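PDB 3VU4: KmHsv2 from Kluyveromyces marxianus, which belongs to the PROPPIN family of beta-propeller proteins and, as Atg18 does, probably binds phosphoinositides on membranes. Local coordinates for residues I137-G141 / L150-E155; F267-N271 / K287-S291; S294-F298 / R342-Q346. One frame throughout, in Å; residues are numbered along the deposited sequence.

Interaction 1: I137-G141 / L150-E155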
# COMPACT_ATOMS: atom_id res chain seq x y z
N ILE A 137 -4.58 -1.42 -21.43
CA ILE A 137 -3.18 -1.79 -21.30
C ILE A 137 -3.06 -3.26 -20.87
O ILE A 137 -3.91 -3.78 -20.15
CB ILE A 137 -2.50 -0.88 -20.25
CG1 ILE A 137 -2.48 0.55 -20.77
CG2 ILE A 137 -1.09 -1.37 -19.93
CD1 ILE A 137 -2.18 1.60 -19.72
N ARG A 138 -2.01 -3.92 -21.34
CA ARG A 138 -1.77 -5.32 -21.00
C ARG A 138 -0.62 -5.38 -20.00
O ARG A 138 0.47 -4.86 -20.25
CB ARG A 138 -1.43 -6.12 -22.26
CG ARG A 138 -2.57 -6.15 -23.27
CD ARG A 138 -3.74 -7.00 -22.77
NE ARG A 138 -3.52 -8.41 -23.05
CZ ARG A 138 -4.23 -9.11 -23.93
NH1 ARG A 138 -3.96 -10.40 -24.13
NH2 ARG A 138 -5.22 -8.53 -24.60
N PHE A 139 -0.87 -6.00 -18.85
CA PHE A 139 0.16 -6.11 -17.83
C PHE A 139 0.34 -7.57 -17.39
O PHE A 139 -0.39 -8.44 -17.83
CB PHE A 139 -0.21 -5.21 -16.64
CG PHE A 139 -1.29 -5.76 -15.76
CD1 PHE A 139 -2.44 -6.32 -16.31
CD2 PHE A 139 -1.15 -5.72 -14.38
CE1 PHE A 139 -3.45 -6.82 -15.49
CE2 PHE A 139 -2.16 -6.22 -13.54
CZ PHE A 139 -3.30 -6.78 -14.10
N GLY A 140 1.32 -7.82 -16.52
CA GLY A 140 1.58 -9.17 -16.07
C GLY A 140 1.13 -9.54 -14.67
O GLY A 140 1.70 -10.43 -14.07
N GLY A 141 0.12 -8.85 -14.15
CA GLY A 141 -0.35 -9.19 -12.81
C GLY A 141 -0.15 -8.15 -11.72
O GLY A 141 -0.92 -8.12 -10.75
N LEU A 150 0.75 5.61 -12.94
CA LEU A 150 0.41 4.20 -13.07
C LEU A 150 1.66 3.36 -13.27
O LEU A 150 2.47 3.63 -14.16
CB LEU A 150 -0.53 3.98 -14.26
CG LEU A 150 -1.12 2.57 -14.45
CD1 LEU A 150 -2.23 2.34 -13.41
CD2 LEU A 150 -1.70 2.43 -15.87
N VAL A 151 1.82 2.34 -12.43
CA VAL A 151 2.96 1.43 -12.52
C VAL A 151 2.40 0.04 -12.72
O VAL A 151 1.54 -0.40 -11.96
CB VAL A 151 3.81 1.43 -11.22
CG1 VAL A 151 4.99 0.48 -11.38
CG2 VAL A 151 4.31 2.84 -10.92
N TYR A 152 2.86 -0.66 -13.75
CA TYR A 152 2.37 -2.00 -14.01
C TYR A 152 3.43 -2.96 -14.52
O TYR A 152 4.38 -2.57 -15.19
CB TYR A 152 1.18 -1.98 -14.97
CG TYR A 152 1.47 -1.40 -16.33
CD1 TYR A 152 1.36 -0.02 -16.57
CD2 TYR A 152 1.86 -2.22 -17.39
CE1 TYR A 152 1.63 0.51 -17.82
CE2 TYR A 152 2.13 -1.69 -18.65
CZ TYR A 152 2.02 -0.33 -18.85
OH TYR A 152 2.31 0.19 -20.09
N SER A 153 3.25 -4.22 -14.18
CA SER A 153 4.13 -5.32 -14.56
C SER A 153 4.06 -5.53 -16.08
O SER A 153 2.98 -5.43 -16.67
CB SER A 153 3.65 -6.59 -13.82
OG SER A 153 4.61 -7.62 -13.80
N ASN A 154 5.19 -5.82 -16.72
CA ASN A 154 5.15 -6.07 -18.16
C ASN A 154 4.50 -7.44 -18.37
O ASN A 154 4.68 -8.34 -17.56
CB ASN A 154 6.54 -6.05 -18.78
CG ASN A 154 6.52 -6.42 -20.27
OD1 ASN A 154 6.83 -7.55 -20.67
ND2 ASN A 154 6.13 -5.45 -21.11
N GLU A 155 3.76 -7.59 -19.46
CA GLU A 155 3.07 -8.84 -19.74
C GLU A 155 3.96 -10.05 -20.03
O GLU A 155 3.57 -11.18 -19.70
CB GLU A 155 2.11 -8.61 -20.90
CG GLU A 155 1.45 -9.85 -21.45
CD GLU A 155 0.62 -9.54 -22.67
OE1 GLU A 155 1.13 -8.79 -23.53
OE2 GLU A 155 -0.52 -10.05 -22.78
O HOH W 1 2.90 -5.50 -21.05
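Glu155, Tyr152 and Ile137 give up the most surface where 137-141 meets 150-155. Tyr152 and Ile137 direct their CA-to-CB bonds at the opposing segment. Ile137 CG2 lies over the face of the Tyr152 ring, 3.7 Å from its centroid, a CH-pi contact, while Ile137 CD1 reaches Leu150 CD2 at 4.0 Å. The tyrosine ring is also touched by Phe139, whose CB is 3.7 Å from Tyr152 CD2. Glu155 is extended and carries its carboxylate to Arg138 in a long salt bridge, Arg138 NE to Glu155 OE2 at 3.4 Å, whose hydrogen bond is weak. Water 1 joins the same two residues, donating to Arg138 O (2.6 Å) and accepting from Glu155 N (2.8 Å). At the corner, Gly140 N donates to Ser153 O (2.9 Å); a CB on Gly140 would clash with Asn154 O. This is a junction between consecutive blades of a beta-propeller: strand 137-139 is the outer edge of one four-stranded sheet, paired antiparallel with strand 120-125, and the chain bends at Gly140 and Gly141 to begin the next blade with strand 142-146. There, strand 149-154 runs between 142-146 and 161-165, where the Tyr152 ring meets His162.

Interaction 2: F267-N271 / K287-S291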
# COMPACT_ATOMS: atom_id res chain seq x y z
N PHE A 267 13.39 -0.03 6.49
CA PHE A 267 14.57 0.30 5.70
C PHE A 267 14.62 1.82 5.56
O PHE A 267 13.57 2.48 5.51
CB PHE A 267 14.50 -0.37 4.32
CG PHE A 267 14.53 -1.86 4.38
CD1 PHE A 267 15.74 -2.53 4.46
CD2 PHE A 267 13.35 -2.60 4.40
CE1 PHE A 267 15.77 -3.93 4.55
CE2 PHE A 267 13.37 -3.98 4.49
CZ PHE A 267 14.59 -4.65 4.56
N GLU A 268 15.82 2.37 5.50
CA GLU A 268 15.96 3.82 5.41
C GLU A 268 16.39 4.33 4.04
O GLU A 268 17.48 3.99 3.57
CB GLU A 268 16.96 4.28 6.49
CG GLU A 268 17.37 5.74 6.41
CD GLU A 268 18.35 6.11 7.51
OE1 GLU A 268 17.90 6.38 8.65
OE2 GLU A 268 19.57 6.13 7.25
N ILE A 269 15.54 5.14 3.41
CA ILE A 269 15.85 5.73 2.11
C ILE A 269 16.75 6.97 2.30
O ILE A 269 17.72 7.18 1.56
CB ILE A 269 14.56 6.10 1.33
CG1 ILE A 269 13.96 4.84 0.68
CG2 ILE A 269 14.87 7.13 0.25
CD1 ILE A 269 13.34 3.86 1.66
N PHE A 270 16.41 7.79 3.28
CA PHE A 270 17.23 8.96 3.59
C PHE A 270 17.03 9.29 5.06
O PHE A 270 15.95 9.04 5.61
CB PHE A 270 16.90 10.15 2.68
CG PHE A 270 15.58 10.82 2.96
CD1 PHE A 270 15.45 11.71 4.02
CD2 PHE A 270 14.49 10.62 2.11
CE1 PHE A 270 14.25 12.40 4.25
CE2 PHE A 270 13.28 11.30 2.32
CZ PHE A 270 13.17 12.20 3.39
N ASN A 271 18.06 9.81 5.72
CA ASN A 271 17.95 10.13 7.13
C ASN A 271 16.99 11.29 7.38
O ASN A 271 17.12 12.37 6.82
CB ASN A 271 19.31 10.41 7.75
CG ASN A 271 19.23 10.46 9.26
OD1 ASN A 271 18.56 11.32 9.82
ND2 ASN A 271 19.90 9.52 9.92
N LYS A 287 28.52 11.08 9.96
CA LYS A 287 27.92 10.94 8.64
C LYS A 287 26.78 9.94 8.79
O LYS A 287 26.85 9.02 9.62
CB LYS A 287 28.94 10.42 7.63
CG LYS A 287 30.05 11.39 7.32
CD LYS A 287 29.50 12.62 6.65
CE LYS A 287 30.58 13.67 6.52
NZ LYS A 287 30.02 14.94 5.99
N TYR A 288 25.73 10.11 8.00
CA TYR A 288 24.58 9.21 8.09
C TYR A 288 24.22 8.58 6.75
O TYR A 288 23.34 9.06 6.04
CB TYR A 288 23.36 9.95 8.67
CG TYR A 288 23.64 10.55 10.03
CD1 TYR A 288 24.28 11.80 10.16
CD2 TYR A 288 23.34 9.84 11.20
CE1 TYR A 288 24.62 12.31 11.41
CE2 TYR A 288 23.68 10.34 12.46
CZ TYR A 288 24.33 11.58 12.56
OH TYR A 288 24.69 12.07 13.79
N PHE A 289 24.93 7.52 6.41
CA PHE A 289 24.66 6.84 5.14
C PHE A 289 23.62 5.75 5.35
O PHE A 289 23.44 5.25 6.47
CB PHE A 289 25.96 6.26 4.57
CG PHE A 289 26.99 7.31 4.27
CD1 PHE A 289 26.63 8.49 3.63
CD2 PHE A 289 28.33 7.12 4.63
CE1 PHE A 289 27.59 9.48 3.36
CE2 PHE A 289 29.28 8.09 4.36
CZ PHE A 289 28.91 9.27 3.72
N GLN A 290 22.93 5.40 4.28
CA GLN A 290 21.89 4.38 4.35
C GLN A 290 22.39 2.95 4.35
O GLN A 290 23.09 2.52 3.43
CB GLN A 290 20.88 4.59 3.22
CG GLN A 290 20.00 5.82 3.43
CD GLN A 290 20.82 7.09 3.65
OE1 GLN A 290 21.53 7.56 2.75
NE2 GLN A 290 20.73 7.66 4.86
N SER A 291 22.02 2.22 5.40
CA SER A 291 22.41 0.82 5.53
C SER A 291 21.77 -0.03 4.45
O SER A 291 20.67 0.27 3.97
CB SER A 291 21.99 0.27 6.89
OG SER A 291 22.23 -1.13 6.93
O HOH W 2 20.74 3.59 7.46
O HOH W 3 18.15 0.55 5.65
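This contact lies in the sixth blade of a seven-bladed propeller, where the long connection between the third and fourth strands folds back on itself. Residues 267-271 finish strand 263-268 and lead into that connection; residues 287-291 come near its far end. In PROPPINs the corresponding loop is implicated in membrane insertion, and the short 287-291 segment may belong to the base of such an element.

Two side chains of opposite shape make the link. Glu268 is stretched out, with chi1 and chi2 both t, so that its carboxylate extends well clear of the strand. Gln290 is bent, with chi1 m and chi2 p, and this fold brings its amide back over its own backbone. Gln290 NE2 consequently donates twice, to Glu268 OE2 across the contact at 3.1 Å and to Tyr288 O within its own segment at 3.2 Å. The bend also presses Gln290 CG to 3.2 Å from Ile269 O, a carbonyl that is hydrogen-bonded to Arg232. Asn271, with chi1 t, places its ND2 3.7 Å from Tyr288 CD2; its OD1 bonds to Asn275, and the tyrosine hydroxyl to Lys276 O. Ile269 and Phe270 direct their CA-to-CB bonds away from 287-291, and the Ile269 side chain packs on Phe234 and Leu255.

Two waters bridge the segments as well. Water 3 accepts from Glu268 N and donates to Ser291 O, both at 3.0 Å, while water 2 donates to Glu268 OE2 and accepts from Ser291 N, both at 2.8 Å.

Interaction 3: S294-F298 / R342-Q346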
# COMPACT_ATOMS: atom_id res chain seq x y z
N SER A 294 17.95 -3.84 7.11
CA SER A 294 16.89 -3.30 7.94
C SER A 294 17.43 -2.53 9.17
O SER A 294 18.41 -2.95 9.79
CB SER A 294 16.00 -4.44 8.42
OG SER A 294 15.03 -3.99 9.35
N LEU A 295 16.79 -1.42 9.50
CA LEU A 295 17.18 -0.62 10.66
C LEU A 295 16.80 -1.34 11.94
O LEU A 295 17.52 -1.28 12.94
CB LEU A 295 16.47 0.73 10.63
CG LEU A 295 17.32 1.96 10.34
CD1 LEU A 295 18.27 1.68 9.18
CD2 LEU A 295 16.39 3.13 10.05
N CYS A 296 15.66 -2.01 11.91
CA CYS A 296 15.17 -2.74 13.07
C CYS A 296 14.21 -3.83 12.62
O CYS A 296 13.53 -3.68 11.61
CB CYS A 296 14.47 -1.78 14.03
SG CYS A 296 13.27 -0.67 13.25
N ASN A 297 14.17 -4.92 13.38
CA ASN A 297 13.31 -6.05 13.08
C ASN A 297 12.45 -6.38 14.28
O ASN A 297 12.94 -6.89 15.28
CB ASN A 297 14.17 -7.26 12.70
CG ASN A 297 15.21 -6.92 11.65
OD1 ASN A 297 14.88 -6.40 10.58
ND2 ASN A 297 16.47 -7.21 11.94
N PHE A 298 11.16 -6.10 14.17
CA PHE A 298 10.23 -6.34 15.26
C PHE A 298 9.34 -7.55 14.98
O PHE A 298 8.74 -7.66 13.92
CB PHE A 298 9.38 -5.09 15.43
CG PHE A 298 8.45 -5.13 16.60
CD1 PHE A 298 8.86 -4.67 17.84
CD2 PHE A 298 7.14 -5.58 16.44
CE1 PHE A 298 7.98 -4.65 18.91
CE2 PHE A 298 6.25 -5.56 17.51
CZ PHE A 298 6.66 -5.10 18.74
N ARG A 342 20.64 2.52 18.23
CA ARG A 342 19.86 1.57 17.47
C ARG A 342 18.38 1.95 17.43
O ARG A 342 17.84 2.48 18.40
CB ARG A 342 20.04 0.19 18.10
CG ARG A 342 20.01 -0.96 17.12
CD ARG A 342 21.32 -1.75 17.12
NE ARG A 342 22.44 -0.90 16.72
CZ ARG A 342 23.71 -1.30 16.68
NH1 ARG A 342 24.05 -2.53 16.99
NH2 ARG A 342 24.64 -0.43 16.33
N TRP A 343 17.72 1.69 16.30
CA TRP A 343 16.30 1.99 16.17
C TRP A 343 15.48 0.88 16.81
O TRP A 343 15.84 -0.29 16.72
CB TRP A 343 15.89 2.07 14.71
CG TRP A 343 16.36 3.28 14.01
CD1 TRP A 343 17.55 3.45 13.36
CD2 TRP A 343 15.63 4.50 13.83
NE1 TRP A 343 17.60 4.69 12.78
CE2 TRP A 343 16.43 5.36 13.05
CE3 TRP A 343 14.36 4.94 14.24
CZ2 TRP A 343 16.02 6.64 12.68
CZ3 TRP A 343 13.95 6.22 13.88
CH2 TRP A 343 14.77 7.05 13.10
N LEU A 344 14.38 1.25 17.44
CA LEU A 344 13.52 0.26 18.08
C LEU A 344 12.07 0.50 17.67
O LEU A 344 11.68 1.62 17.35
CB LEU A 344 13.64 0.35 19.60
CG LEU A 344 15.05 0.18 20.17
CD1 LEU A 344 15.03 0.52 21.65
CD2 LEU A 344 15.56 -1.24 19.93
N ILE A 345 11.29 -0.56 17.68
CA ILE A 345 9.89 -0.47 17.34
C ILE A 345 9.10 -0.82 18.59
O ILE A 345 9.39 -1.82 19.25
CB ILE A 345 9.54 -1.45 16.21
CG1 ILE A 345 10.19 -0.97 14.91
CG2 ILE A 345 8.03 -1.53 16.04
CD1 ILE A 345 10.13 -1.96 13.77
N GLN A 346 8.13 0.01 18.93
CA GLN A 346 7.33 -0.26 20.11
C GLN A 346 5.85 -0.21 19.73
O GLN A 346 5.45 0.57 18.86
CB GLN A 346 7.64 0.76 21.21
CG GLN A 346 7.36 2.21 20.81
CD GLN A 346 7.90 3.22 21.81
OE1 GLN A 346 9.11 3.29 22.06
NE2 GLN A 346 7.01 4.01 22.40
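Strands 296-298 and 342-346 run nearly alongside each other, their axes 23° apart and 6.6 Å at closest approach, but they belong to different sheets and meet through side chains rather than backbone pairing. Alternation along the strands decides who takes part: Cys296 and Phe298 face Trp343 and Ile345, while Asn297, Leu344 and Gln346 point the other way.

The most prominent bump is Ile345, which loses 93 Å² of surface. Its CD1 enters the hollow between Cys296 and Phe298, 3.4 Å from Cys296 SG and 3.6 Å from Phe298 CB. The other branch lies against the neighbouring aromatic: Ile345 CG2 sits over the face of the Phe298 ring, 4.0 Å from its centroid, in a CH-pi contact. The phenyl group in turn leans over the opposing backbone, with Phe298 CE1 3.2 Å from Ile345 O.

At the other end the roles are reversed, and 342-346 supplies the flat surface. Leu295 CD2 is seated on the indole of Trp343, 3.6 Å from the centroid of the five-membered ring, a second CH-pi contact. The small Cys296 fits between these two packings: its CB is 3.4 Å from Trp343 O, and its SG is 4.1 Å from Trp343 CB. Phe336, from strand 328-337, meets the indole edge-to-face.

Strand 296-299 pairs with 263-268 and strand 342-352 with 328-337, each as the fourth and outermost strand of its blade. Such face-to-face apolar packing between the outer strands of adjacent blades is characteristic of the beta-propeller, here the sixth and seventh blades of a PROPPIN.

Overall arrangement
Interactions 2 and 3 are neighbours, centres 14 Å apart. They share the sheet in which strands 263-268 and 296-299 lie side by side, and they touch: Phe267 CE1 is 3.4 Å from Ser294 N, and Glu268 CB is 3.8 Å from Leu295 CD2. One ties a long loop to its blade, and the other packs that blade against the next. Interaction 1 joins the third and fourth blades elsewhere in the ring, its centre 31 Å from that of interaction 2 and 34 Å from that of interaction 3, which lies across the centre of the chain. By analogy with other PROPPINs, phosphoinositide binding is expected around the fifth and sixth blades, nearer interactions 2 and 3.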